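PDB 5G4I: phospholyase from Arthrobacter aurescens, which catalyses the pyridoxal phosphate-dependent elimination of phosphate, probably from phosphoethanolamine, and is homologous to class III transaminases. Local coordinates for residues H170-R175 with I202-A207; R346-N351 with I426-L431; G366-I371 with K412-L417. All coordinates share one frame; numbering follows the deposited sequence.

Contact 1: residues H170-R175 with I202-A207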
ATOM      1  N   HIS A 170     -21.467   6.099  10.912  1.00 10.68           N
ATOM      2  CA  HIS A 170     -21.048   4.976  11.774  1.00 10.51           C
ATOM      3  C   HIS A 170     -19.899   5.384  12.739  1.00 11.06           C
ATOM      4  O   HIS A 170     -19.342   4.467  13.410  1.00 12.12           O
ATOM      5  CB  HIS A 170     -20.633   3.760  10.930  1.00 11.86           C
ATOM      6  CG  HIS A 170     -19.451   4.048  10.013  1.00 11.88           C
ATOM      7  ND1 HIS A 170     -19.560   4.889   8.895  1.00 14.16           N
ATOM      8  CD2 HIS A 170     -18.181   3.615  10.051  1.00 13.43           C
ATOM      9  CE1 HIS A 170     -18.348   4.981   8.328  1.00 13.81           C
ATOM     10  NE2 HIS A 170     -17.516   4.197   8.987  1.00 13.97           N
ATOM     11  N   VAL A 171     -19.545   6.652  12.810  1.00 10.74           N
ATOM     12  CA  VAL A 171     -18.327   7.090  13.568  1.00 10.74           C
ATOM     13  C   VAL A 171     -18.819   7.953  14.741  1.00 10.79           C
ATOM     14  O   VAL A 171     -19.658   8.872  14.541  1.00 10.98           O
ATOM     15  CB  VAL A 171     -17.325   7.852  12.641  1.00 10.58           C
ATOM     16  CG1 VAL A 171     -16.041   8.206  13.404  1.00 11.78           C
ATOM     17  CG2 VAL A 171     -17.095   7.037  11.395  1.00 11.77           C
ATOM     18  N   ARG A 172     -18.163   7.799  15.913  1.00 10.99           N
ATOM     19  CA  ARG A 172     -18.238   8.765  16.994  1.00 10.55           C
ATOM     20  C   ARG A 172     -16.852   9.207  17.395  1.00 11.72           C
ATOM     21  O   ARG A 172     -16.003   8.314  17.677  1.00 12.38           O
ATOM     22  CB  ARG A 172     -19.050   8.241  18.219  1.00 11.81           C
ATOM     23  CG  ARG A 172     -20.526   7.900  17.914  1.00 12.48           C
ATOM     24  CD  ARG A 172     -21.389   9.140  17.569  1.00 13.28           C
ATOM     25  NE  ARG A 172     -22.785   8.711  17.337  1.00 14.27           N
ATOM     26  CZ  ARG A 172     -23.215   8.243  16.184  1.00 13.84           C
ATOM     27  NH1 ARG A 172     -22.442   8.067  15.121  1.00 13.89           N
ATOM     28  NH2 ARG A 172     -24.458   7.675  16.063  1.00 14.90           N
ATOM     29  N   ALA A 173     -16.629  10.547  17.421  1.00 11.61           N
ATOM     30  CA  ALA A 173     -15.351  11.132  17.839  1.00 12.52           C
ATOM     31  C   ALA A 173     -15.329  11.469  19.321  1.00 14.01           C
ATOM     32  O   ALA A 173     -16.317  12.071  19.867  1.00 17.92           O
ATOM     33  CB  ALA A 173     -15.121  12.343  17.012  1.00 14.19           C
ATOM     34  N   LEU A 174     -14.286  11.064  20.052  1.00 12.01           N
ATOM     35  CA  LEU A 174     -14.132  11.242  21.517  1.00 13.17           C
ATOM     36  C   LEU A 174     -13.157  12.359  21.830  1.00 13.49           C
ATOM     37  O   LEU A 174     -12.080  12.469  21.226  1.00 13.46           O
ATOM     38  CB  LEU A 174     -13.639   9.920  22.173  1.00 13.37           C
ATOM     39  CG  LEU A 174     -14.545   8.672  22.028  1.00 13.72           C
ATOM     40  CD1 LEU A 174     -13.854   7.423  22.420  1.00 15.15           C
ATOM     41  CD2 LEU A 174     -15.856   8.864  22.750  1.00 14.36           C
ATOM     42  N   ARG A 175     -13.466  13.154  22.855  1.00 14.84           N
ATOM     43  CA  ARG A 175     -12.462  14.092  23.400  1.00 15.16           C
ATOM     44  C   ARG A 175     -11.634  13.328  24.412  1.00 14.42           C
ATOM     45  O   ARG A 175     -12.117  12.926  25.490  1.00 16.72           O
ATOM     46  CB  ARG A 175     -13.169  15.309  24.087  1.00 19.44           C
ATOM     47  CG  ARG A 175     -12.151  16.337  24.647  1.00 22.33           C
ATOM     48  CD  ARG A 175     -11.275  17.089  23.624  1.00 26.70           C
ATOM     49  NE  ARG A 175     -12.071  17.801  22.626  1.00 33.17           N
ATOM     50  CZ  ARG A 175     -12.132  19.105  22.420  1.00 46.93           C
ATOM     51  NH1 ARG A 175     -11.385  19.971  23.123  1.00 60.41           N
ATOM     52  NH2 ARG A 175     -12.960  19.558  21.490  1.00 52.62           N
ATOM     53  N   ILE A 202     -21.209   4.928  22.629  1.00 10.46           N
ATOM     54  CA  ILE A 202     -21.566   3.526  22.395  1.00 10.52           C
ATOM     55  C   ILE A 202     -23.102   3.326  22.246  1.00 10.74           C
ATOM     56  O   ILE A 202     -23.587   2.664  21.330  1.00 10.73           O
ATOM     57  CB  ILE A 202     -20.939   2.577  23.489  1.00 10.40           C
ATOM     58  CG1 ILE A 202     -19.413   2.500  23.300  1.00 10.79           C
ATOM     59  CG2 ILE A 202     -21.571   1.211  23.479  1.00 10.67           C
ATOM     60  CD1 ILE A 202     -18.719   1.658  24.378  1.00 11.24           C
ATOM     61  N   ALA A 203     -23.821   3.937  23.212  1.00 10.97           N
ATOM     62  CA  ALA A 203     -25.296   3.829  23.192  1.00 11.32           C
ATOM     63  C   ALA A 203     -25.826   4.430  21.889  1.00 10.89           C
ATOM     64  O   ALA A 203     -26.835   3.896  21.339  1.00 11.49           O
ATOM     65  CB  ALA A 203     -25.882   4.477  24.411  1.00 10.88           C
ATOM     66  N   SER A 204     -25.252   5.560  21.420  1.00 10.11           N
ATOM     67  CA  SER A 204     -25.704   6.287  20.214  1.00 10.01           C
ATOM     68  C   SER A 204     -25.485   5.403  18.979  1.00 10.47           C
ATOM     69  O   SER A 204     -26.334   5.277  18.086  1.00 11.72           O
ATOM     70  CB  SER A 204     -24.973   7.594  20.103  1.00 10.86           C
ATOM     71  OG  SER A 204     -25.329   8.302  18.902  1.00 12.11           O
ATOM     72  N   LEU A 205     -24.295   4.756  18.854  1.00 10.09           N
ATOM     73  CA  LEU A 205     -23.970   3.798  17.795  1.00  9.74           C
ATOM     74  C   LEU A 205     -24.946   2.637  17.735  1.00 10.25           C
ATOM     75  O   LEU A 205     -25.325   2.167  16.638  1.00 11.62           O
ATOM     76  CB  LEU A 205     -22.509   3.282  17.856  1.00 10.80           C
ATOM     77  CG  LEU A 205     -21.441   4.315  17.462  1.00 12.12           C
ATOM     78  CD1 LEU A 205     -20.072   3.797  17.852  1.00 13.25           C
ATOM     79  CD2 LEU A 205     -21.531   4.606  15.970  1.00 13.39           C
ATOM     80  N   GLN A 206     -25.302   2.132  18.917  1.00 11.11           N
ATOM     81  CA  GLN A 206     -26.235   0.987  19.017  1.00 11.72           C
ATOM     82  C   GLN A 206     -27.665   1.403  18.552  1.00 11.92           C
ATOM     83  O   GLN A 206     -28.292   0.666  17.790  1.00 13.16           O
ATOM     84  CB  GLN A 206     -26.201   0.378  20.416  1.00 10.25           C
ATOM     85  CG  GLN A 206     -24.868  -0.295  20.738  1.00 11.78           C
ATOM     86  CD  GLN A 206     -24.625  -0.626  22.171  1.00 11.26           C
ATOM     87  OE1 GLN A 206     -25.203   0.006  23.085  1.00 12.77           O
ATOM     88  NE2 GLN A 206     -23.741  -1.567  22.409  1.00 12.94           N
ATOM     89  N   ALA A 207     -28.106   2.547  19.034  1.00 11.18           N
ATOM     90  CA  ALA A 207     -29.502   3.049  18.674  1.00 11.98           C
ATOM     91  C   ALA A 207     -29.595   3.223  17.178  1.00 12.96           C
ATOM     92  O   ALA A 207     -30.680   2.960  16.588  1.00 13.76           O
ATOM     93  CB  ALA A 207     -29.843   4.321  19.403  1.00 12.30           C
TER
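Arg172, on edge strand 171-174 of the mixed sheet of the large domain, meets Ser204 and Leu205 near the C-terminal end of helix 187-207. Strand and helix run almost antiparallel, at 171°, with their axes 9.0 Å apart. The guanidinium of Arg172 grips a single oxygen side-on. NE gives a hydrogen bond of 3.0 Å to Ser204 OG, and NH2 gives another of the same length to that OG, which lies in the guanidinium plane. The third nitrogen turns back to its own strand, NH1 donating to Val171 O from above the carbonyl plane, and it also bonds to Ala169 O. With all three nitrogens engaged, the group is fixed in rotation. CG of Arg172, anti to the carbonyl carbon (chi1 -61°), lies 3.7 Å from Leu205 CG. Leu205 runs past the arginine in the opposite sense. Its CD2 sits over the rim of one guanidinium face, 3.7 Å from Arg172 NH1, and the same methyl lies 3.4 Å from His170 O. Leu205 also packs on Leu141 of strand 140-143. Helix 187-207 links strand 171-174 to parallel strand 214-217 across strand 140-143, a beta-alpha-beta crossover as is usual in the large domain of fold-type I pyridoxal phosphate enzymes.

Contact 2: residues R346-N351 with I426-L431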
ATOM      1  N   ARG A 346      13.484  15.056  29.285  1.00 13.64           N
ATOM      2  CA  ARG A 346      12.350  15.545  30.083  1.00 15.14           C
ATOM      3  C   ARG A 346      12.761  16.499  31.188  1.00 15.44           C
ATOM      4  O   ARG A 346      12.153  17.575  31.356  1.00 15.83           O
ATOM      5  CB  ARG A 346      11.566  14.356  30.697  1.00 18.53           C
ATOM      6  CG  ARG A 346      10.517  14.754  31.708  1.00 26.24           C
ATOM      7  CD  ARG A 346       9.370  13.748  31.503  1.00 33.45           C
ATOM      8  NE  ARG A 346       8.216  14.522  31.687  1.00 43.35           N
ATOM      9  CZ  ARG A 346       7.188  14.900  30.912  1.00 32.57           C
ATOM     10  NH1 ARG A 346       6.596  14.308  29.797  1.00 27.38           N
ATOM     11  NH2 ARG A 346       6.544  15.869  31.516  1.00 31.97           N
ATOM     12  N   LYS A 347      13.835  16.151  31.924  1.00 14.85           N
ATOM     13  CA  LYS A 347      14.370  17.074  32.963  1.00 15.95           C
ATOM     14  C   LYS A 347      14.776  18.415  32.360  1.00 15.46           C
ATOM     15  O   LYS A 347      14.414  19.486  32.922  1.00 16.21           O
ATOM     16  CB  LYS A 347      15.512  16.398  33.719  1.00 18.82           C
ATOM     17  CG  LYS A 347      15.000  15.246  34.586  1.00 26.37           C
ATOM     18  N   ARG A 348      15.458  18.375  31.242  1.00 14.48           N
ATOM     19  CA  ARG A 348      15.848  19.651  30.606  1.00 14.77           C
ATOM     20  C   ARG A 348      14.661  20.470  30.151  1.00 15.03           C
ATOM     21  O   ARG A 348      14.624  21.733  30.318  1.00 15.43           O
ATOM     22  CB  ARG A 348      16.780  19.466  29.433  1.00 16.97           C
ATOM     23  CG  ARG A 348      17.146  20.768  28.737  1.00 25.72           C
ATOM     24  CD  ARG A 348      18.196  21.559  29.504  1.00 29.36           C
ATOM     25  NE  ARG A 348      19.348  20.839  29.022  1.00 27.03           N
ATOM     26  CZ  ARG A 348      20.161  21.237  28.028  1.00 22.47           C
ATOM     27  NH1 ARG A 348      20.091  22.453  27.512  1.00 23.36           N
ATOM     28  NH2 ARG A 348      21.008  20.394  27.612  1.00 25.44           N
ATOM     29  N   LEU A 349      13.659  19.831  29.487  1.00 13.02           N
ATOM     30  CA  LEU A 349      12.471  20.552  29.042  1.00 14.49           C
ATOM     31  C   LEU A 349      11.644  21.082  30.263  1.00 13.97           C
ATOM     32  O   LEU A 349      11.061  22.147  30.117  1.00 15.44           O
ATOM     33  CB  LEU A 349      11.584  19.629  28.134  1.00 15.33           C
ATOM     34  CG  LEU A 349      12.142  19.286  26.789  1.00 13.30           C
ATOM     35  CD1 LEU A 349      11.255  18.269  26.090  1.00 15.97           C
ATOM     36  CD2 LEU A 349      12.229  20.535  25.881  1.00 14.60           C
ATOM     37  N   GLU A 350      11.540  20.342  31.388  1.00 15.26           N
ATOM     38  CA  GLU A 350      10.894  20.899  32.624  1.00 15.47           C
ATOM     39  C   GLU A 350      11.619  22.212  33.114  1.00 17.06           C
ATOM     40  O   GLU A 350      10.940  23.201  33.491  1.00 18.88           O
ATOM     41  CB  GLU A 350      10.835  19.865  33.687  1.00 17.97           C
ATOM     42  CG  GLU A 350       9.792  18.856  33.296  1.00 21.90           C
ATOM     43  CD  GLU A 350       9.702  17.646  34.163  1.00 34.95           C
ATOM     44  OE1 GLU A 350      10.680  17.387  34.894  1.00 37.21           O
ATOM     45  OE2 GLU A 350       8.631  16.923  34.044  1.00 41.54           O
ATOM     46  N   ASN A 351      12.936  22.245  33.044  1.00 17.09           N
ATOM     47  CA  ASN A 351      13.692  23.485  33.389  1.00 20.97           C
ATOM     48  C   ASN A 351      13.343  24.608  32.442  1.00 23.37           C
ATOM     49  O   ASN A 351      13.053  25.746  32.891  1.00 23.00           O
ATOM     50  CB  ASN A 351      15.206  23.232  33.432  1.00 21.10           C
ATOM     51  CG  ASN A 351      15.661  22.472  34.690  1.00 27.20           C
ATOM     52  OD1 ASN A 351      14.915  22.288  35.621  1.00 30.64           O
ATOM     53  ND2 ASN A 351      16.877  21.986  34.663  1.00 28.14           N
ATOM     54  N   ILE A 426      22.846  19.565  21.556  1.00 11.69           N
ATOM     55  CA  ILE A 426      22.797  20.574  20.441  1.00 12.26           C
ATOM     56  C   ILE A 426      21.379  21.124  20.237  1.00 13.56           C
ATOM     57  O   ILE A 426      21.116  22.304  20.266  1.00 13.80           O
ATOM     58  CB  ILE A 426      23.429  20.004  19.171  1.00 13.71           C
ATOM     59  CG1 ILE A 426      24.901  19.733  19.303  1.00 15.07           C
ATOM     60  CG2 ILE A 426      23.081  20.885  17.965  1.00 15.37           C
ATOM     61  CD1 ILE A 426      25.502  18.764  18.273  1.00 18.01           C
ATOM     62  N   LEU A 427      20.418  20.177  20.084  1.00 12.00           N
ATOM     63  CA  LEU A 427      19.017  20.543  19.825  1.00 13.04           C
ATOM     64  C   LEU A 427      18.483  21.446  20.941  1.00 12.26           C
ATOM     65  O   LEU A 427      17.858  22.487  20.696  1.00 12.95           O
ATOM     66  CB  LEU A 427      18.135  19.251  19.619  1.00 13.32           C
ATOM     67  CG  LEU A 427      16.649  19.521  19.331  1.00 14.17           C
ATOM     68  CD1 LEU A 427      16.118  18.414  18.385  1.00 16.51           C
ATOM     69  CD2 LEU A 427      15.798  19.680  20.543  1.00 14.88           C
ATOM     70  N   LEU A 428      18.610  20.996  22.215  1.00 11.21           N
ATOM     71  CA  LEU A 428      18.027  21.688  23.387  1.00 12.79           C
ATOM     72  C   LEU A 428      18.668  23.087  23.632  1.00 13.28           C
ATOM     73  O   LEU A 428      17.995  24.075  23.959  1.00 13.34           O
ATOM     74  CB  LEU A 428      18.120  20.794  24.664  1.00 12.60           C
ATOM     75  CG  LEU A 428      17.189  19.515  24.611  1.00 13.97           C
ATOM     76  CD1 LEU A 428      17.719  18.560  25.680  1.00 16.19           C
ATOM     77  CD2 LEU A 428      15.767  19.876  24.815  1.00 16.81           C
ATOM     78  N   GLY A 429      19.967  23.159  23.364  1.00 11.74           N
ATOM     79  CA  GLY A 429      20.674  24.490  23.506  1.00 14.49           C
ATOM     80  C   GLY A 429      20.185  25.490  22.429  1.00 14.23           C
ATOM     81  O   GLY A 429      19.872  26.656  22.716  1.00 13.39           O
ATOM     82  N   GLN A 430      20.024  25.009  21.186  1.00 13.36           N
ATOM     83  CA  GLN A 430      19.442  25.900  20.141  1.00 13.34           C
ATOM     84  C   GLN A 430      18.004  26.261  20.451  1.00 13.16           C
ATOM     85  O   GLN A 430      17.610  27.442  20.236  1.00 14.57           O
ATOM     86  CB  GLN A 430      19.600  25.229  18.756  1.00 13.05           C
ATOM     87  CG  GLN A 430      20.989  25.073  18.299  1.00 13.17           C
ATOM     88  CD  GLN A 430      21.845  26.349  18.301  1.00 17.07           C
ATOM     89  OE1 GLN A 430      21.515  27.311  17.604  1.00 18.05           O
ATOM     90  NE2 GLN A 430      22.910  26.391  19.117  1.00 17.57           N
ATOM     91  N   LEU A 431      17.208  25.364  21.026  1.00 12.37           N
ATOM     92  CA  LEU A 431      15.855  25.633  21.371  1.00 14.54           C
ATOM     93  C   LEU A 431      15.754  26.719  22.423  1.00 15.29           C
ATOM     94  O   LEU A 431      14.932  27.679  22.303  1.00 15.08           O
ATOM     95  CB  LEU A 431      15.120  24.365  21.831  1.00 14.96           C
ATOM     96  CG  LEU A 431      13.671  24.530  22.335  1.00 17.60           C
ATOM     97  CD1 LEU A 431      12.792  25.087  21.206  1.00 17.25           C
ATOM     98  CD2 LEU A 431      13.118  23.218  22.869  1.00 18.09           C
TER
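Segments 346-351 and 426-431, on helices 334-355 and 421-436, run 5° from parallel where Arg348 and Leu349 meet Leu428 and Leu431, with their axes 11.4 Å apart at closest approach. Arg348 and Leu428 reach toward each other from the two helices, tip to tip. CG of Arg348 is anti to its backbone N (chi1 178°), and it comes within 3.8 Å of Leu428 CD1. Bends at chi2 and chi3 then fold the arginine, and its guanidinium lies with one face over Leu428 CB, displaced toward the rim, with NH1 3.8 Å from that CB. The aliphatic stem, through CB and CG, and one face of the guanidinium thus both touch Leu428. Gly429 N comes within 4.2 Å of Arg348 NH1, and no hydrogen bond joins the two segments. Long, weak ion pairs link Arg348 NH2 to Asp425 and NH1 to Glu432, both on helix 421-436.

Beneath the arginine the contact becomes wholly apolar. Leu349 crosses Leu428 at about a right angle, the CD2 methyl of Leu349 lying 3.8 Å from CD2 of Leu428. The same Leu349 CD2 also meets Leu431 CD2, at 4.1 Å, again with the side chains crossed, and so it touches residues one helical turn apart. Leu349 and Leu431 both continue onto Met413 of strand 410-413, and Leu349 also packs on Val362 of strand 359-365, so these leucines are shared between the helix pair and the sheet. Two near-parallel helices are thereby packed against the mixed sheet that includes strands 359-365, 368-373 and 410-413, as in the C-terminal part of the small domain of class III aminotransferase folds.

Contact 3: residues G366-I371 with K412-L417. With PO4 (phosphate ion), chain D.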
ATOM      1  N   GLY A 366      10.500   9.037  26.066  1.00 16.44           N
ATOM      2  CA  GLY A 366      11.437   8.380  25.218  1.00 14.99           C
ATOM      3  C   GLY A 366      11.941   9.383  24.212  1.00 16.59           C
ATOM      4  O   GLY A 366      12.380  10.492  24.599  1.00 21.12           O
ATOM      5  N   LEU A 367      11.901   9.059  22.938  1.00 11.33           N
ATOM      6  CA  LEU A 367      12.372  10.005  21.878  1.00 10.99           C
ATOM      7  C   LEU A 367      11.174  10.594  21.076  1.00 11.58           C
ATOM      8  O   LEU A 367      11.323  10.961  19.896  1.00 11.80           O
ATOM      9  CB  LEU A 367      13.477   9.421  20.990  1.00 11.23           C
ATOM     10  CG  LEU A 367      14.804   9.202  21.669  1.00 12.15           C
ATOM     11  CD1 LEU A 367      15.813   8.585  20.769  1.00 11.70           C
ATOM     12  CD2 LEU A 367      15.344  10.575  22.157  1.00 14.06           C
ATOM     13  N   PHE A 368      10.013  10.756  21.715  1.00 11.90           N
ATOM     14  CA  PHE A 368       8.874  11.529  21.147  1.00 12.52           C
ATOM     15  C   PHE A 368       8.478  12.542  22.210  1.00 14.21           C
ATOM     16  O   PHE A 368       7.784  12.239  23.179  1.00 13.58           O
ATOM     17  CB  PHE A 368       7.700  10.631  20.691  1.00 12.58           C
ATOM     18  CG  PHE A 368       6.829  11.219  19.645  1.00 13.38           C
ATOM     19  CD1 PHE A 368       6.519  12.601  19.601  1.00 15.55           C
ATOM     20  CD2 PHE A 368       6.304  10.427  18.616  1.00 15.14           C
ATOM     21  CE1 PHE A 368       5.641  13.134  18.621  1.00 16.86           C
ATOM     22  CE2 PHE A 368       5.459  10.989  17.689  1.00 15.20           C
ATOM     23  CZ  PHE A 368       5.168  12.344  17.640  1.00 15.66           C
ATOM     24  N   PHE A 369       8.957  13.787  22.028  1.00 12.11           N
ATOM     25  CA  PHE A 369       8.724  14.857  23.061  0.50 13.46           C
ATOM     26  C   PHE A 369       8.141  16.068  22.416  1.00 13.10           C
ATOM     27  O   PHE A 369       8.276  16.366  21.218  1.00 14.37           O
ATOM     28  CB  PHE A 369      10.010  15.263  23.877  0.50 13.64           C
ATOM     29  CG  PHE A 369      10.228  14.488  25.168  0.50 13.03           C
ATOM     30  CD1 PHE A 369       9.639  14.875  26.367  0.50 14.67           C
ATOM     31  CD2 PHE A 369      11.072  13.363  25.171  0.50 13.66           C
ATOM     32  CE1 PHE A 369       9.787  14.181  27.475  0.50 11.62           C
ATOM     33  CE2 PHE A 369      11.260  12.634  26.372  0.50  9.01           C
ATOM     34  CZ  PHE A 369      10.692  13.060  27.461  0.50 12.61           C
ATOM     35  N   GLY A 370       7.462  16.861  23.247  1.00 14.02           N
ATOM     36  CA  GLY A 370       6.934  18.149  22.814  1.00 17.13           C
ATOM     37  C   GLY A 370       6.709  19.117  23.974  1.00 15.43           C
ATOM     38  O   GLY A 370       6.741  18.766  25.129  1.00 16.29           O
ATOM     39  N   ILE A 371       6.490  20.370  23.583  1.00 13.22           N
ATOM     40  CA  ILE A 371       6.072  21.444  24.544  1.00 14.95           C
ATOM     41  C   ILE A 371       4.995  22.326  23.855  1.00 14.78           C
ATOM     42  O   ILE A 371       5.122  22.663  22.680  1.00 15.92           O
ATOM     43  CB  ILE A 371       7.301  22.329  24.976  1.00 14.85           C
ATOM     44  CG1 ILE A 371       8.177  22.778  23.794  1.00 14.67           C
ATOM     45  CG2 ILE A 371       8.091  21.579  26.047  1.00 17.60           C
ATOM     46  CD1 ILE A 371       9.216  23.875  24.151  1.00 15.69           C
ATOM     47  N   LYS A 412       7.187  19.727  18.184  1.00 22.23           N
ATOM     48  CA  LYS A 412       7.367  18.279  18.152  1.00 27.55           C
ATOM     49  C   LYS A 412       8.767  17.889  17.759  1.00 32.28           C
ATOM     50  O   LYS A 412       9.267  18.336  16.698  1.00 32.98           O
ATOM     51  CB  LYS A 412       6.502  17.710  17.132  1.00 28.49           C
ATOM     52  CG  LYS A 412       6.559  16.214  16.992  1.00 36.90           C
ATOM     53  CD  LYS A 412       6.401  15.831  15.545  1.00 34.69           C
ATOM     54  CE  LYS A 412       5.067  15.312  15.144  1.00 38.94           C
ATOM     55  NZ  LYS A 412       5.132  14.568  13.872  1.00 34.73           N
ATOM     56  N   MET A 413       9.303  16.929  18.525  1.00 22.66           N
ATOM     57  CA  MET A 413      10.697  16.457  18.260  1.00 20.37           C
ATOM     58  C   MET A 413      10.754  14.965  18.390  1.00 18.51           C
ATOM     59  O   MET A 413      10.241  14.415  19.409  1.00 17.65           O
ATOM     60  CB  MET A 413      11.509  17.054  19.282  1.00 20.83           C
ATOM     61  CG  MET A 413      11.622  18.545  18.982  1.00 27.71           C
ATOM     62  SD  MET A 413      11.982  19.741  20.208  1.00 27.91           S
ATOM     63  CE  MET A 413      12.050  19.396  21.942  1.00 17.77           C
ATOM     64  N   ARG A 414      11.242  14.354  17.327  1.00 14.20           N
ATOM     65  CA  ARG A 414      11.034  12.915  17.080  1.00 15.71           C
ATOM     66  C   ARG A 414      12.117  12.526  16.109  1.00 13.69           C
ATOM     67  O   ARG A 414      11.856  12.199  14.980  1.00 15.69           O
ATOM     68  CB  ARG A 414       9.575  12.655  16.528  1.00 16.73           C
ATOM     69  CG  ARG A 414       9.225  11.163  16.149  1.00 16.02           C
ATOM     70  CD  ARG A 414       8.013  11.006  15.185  1.00 19.04           C
ATOM     71  NE  ARG A 414       8.423  11.624  13.914  1.00 16.30           N
ATOM     72  CZ  ARG A 414       7.567  11.878  12.900  1.00 15.87           C
ATOM     73  NH1 ARG A 414       6.332  11.297  12.873  1.00 18.04           N
ATOM     74  NH2 ARG A 414       7.927  12.457  11.771  1.00 18.83           N
ATOM     75  N   PRO A 415      13.367  12.408  16.622  1.00 11.31           N
ATOM     76  CA  PRO A 415      14.524  12.120  15.706  1.00 11.11           C
ATOM     77  C   PRO A 415      14.699  10.665  15.323  1.00 10.20           C
ATOM     78  O   PRO A 415      14.065   9.802  16.029  1.00 10.85           O
ATOM     79  CB  PRO A 415      15.719  12.589  16.557  1.00 11.35           C
ATOM     80  CG  PRO A 415      15.279  12.356  17.984  1.00 13.38           C
ATOM     81  CD  PRO A 415      13.823  12.727  18.003  1.00 11.74           C
ATOM     82  N   PRO A 416      15.503  10.295  14.348  1.00 10.69           N
ATOM     83  CA  PRO A 416      15.967   8.899  14.183  1.00 11.03           C
ATOM     84  C   PRO A 416      16.393   8.305  15.539  1.00 11.14           C
ATOM     85  O   PRO A 416      16.913   9.026  16.418  1.00 10.96           O
ATOM     86  CB  PRO A 416      17.127   9.012  13.169  1.00 11.54           C
ATOM     87  CG  PRO A 416      16.724  10.284  12.384  1.00 12.44           C
ATOM     88  CD  PRO A 416      16.180  11.239  13.401  1.00 11.61           C
ATOM     89  N   LEU A 417      16.151   6.997  15.756  1.00 10.89           N
ATOM     90  CA  LEU A 417      16.433   6.352  17.090  1.00 10.46           C
ATOM     91  C   LEU A 417      17.934   6.151  17.353  1.00 10.96           C
ATOM     92  O   LEU A 417      18.315   5.639  18.424  1.00 14.00           O
ATOM     93  CB  LEU A 417      15.621   5.038  17.272  1.00 11.35           C
ATOM     94  CG  LEU A 417      14.954   4.989  18.663  1.00 11.01           C
ATOM     95  CD1 LEU A 417      13.756   5.884  18.778  1.00 13.20           C
ATOM     96  CD2 LEU A 417      14.555   3.543  19.043  1.00 12.58           C
TER
HETATM   97  P   PO4 D1442       4.537  12.661  10.049  1.00 28.35           P
HETATM   98  O1  PO4 D1442       4.216  12.010  11.264  1.00 29.41           O
HETATM   99  O2  PO4 D1442       5.938  12.405   9.498  1.00 33.92           O
HETATM  100  O3  PO4 D1442       4.827  14.014  10.688  1.00 43.89           O
HETATM  101  O4  PO4 D1442       3.508  12.745   8.952  1.00 36.71           O
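Phe369 and Met413 form an antiparallel hydrogen-bonded pair between strands 368-373 and 410-413, the firmly closed end of this contact. Phe369 N donates to Met413 O at 3.0 Å, and Met413 N returns a bond of 2.9 Å to Phe369 O. Where the strand pairing ends, Leu367 O accepts a CA-H...O contact from Arg414 CA at 3.4 Å, besides a hydrogen bond from Arg259. Beyond it, Leu367 CD1 packs on Leu417 CD1.

On the other side of the backbone, Phe368 touches two long polar side chains. CG of Arg414, anti to its backbone N (chi1 177°), makes a CH-pi contact over one ring face, 4.1 Å from the ring centroid of Phe368. Lys412 crosses the ring obliquely, its CG 3.6 Å from Phe368 CE1. Past the ring, apolar packing gives way to a polar pocket holding a phosphate ion, probably from the crystallisation liquor. The guanidinium of Arg414, turned 70° from the ring plane, meets the ion edge-on. Its NH1 donates to phosphate O1 at 2.8 Å, and its NH2 donates to phosphate O2 at 3.0 Å. Lys412 NZ stands over one face of this guanidinium and near phosphate O3. NH1 also binds Gln254, and NH2 the carbonyl of Tyr61. The ion is also bonded by Tyr61 OH, Gln254 NE2 and Arg90 NH1 of the second subunit. An alanine in place of Arg414 would probably leave phosphate O1 and O2 without these two donors and uncover the Phe368 face on which CG rests.

With the Arg414 side chain about 6 Å from the bound cofactor, the basic groups gathered here are consistent with a site for an anionic part of the substrate.

Overall arrangement
Along the chain contact 1 comes first and is closed before the other two begin; contact 3 then falls between the two segments of contact 2. Contacts 2 and 3 are neighbours, their centres about 12 Å apart, and they meet through Met413 and Phe369, Met413 SD lying 3.8 Å from Leu427 CD2. Together they join helices 334-355 and 421-436 to the sheet containing strands 368-373 and 410-413. Contact 1 belongs to the other seven-stranded sheet, its centre about 33 Å from that of contact 3 and across the centre of the chain. Contact 3 reaches the cofactor pocket, whereas contact 1 packs a helix on its sheet and contact 2 joins two helices, both away from the cofactor site.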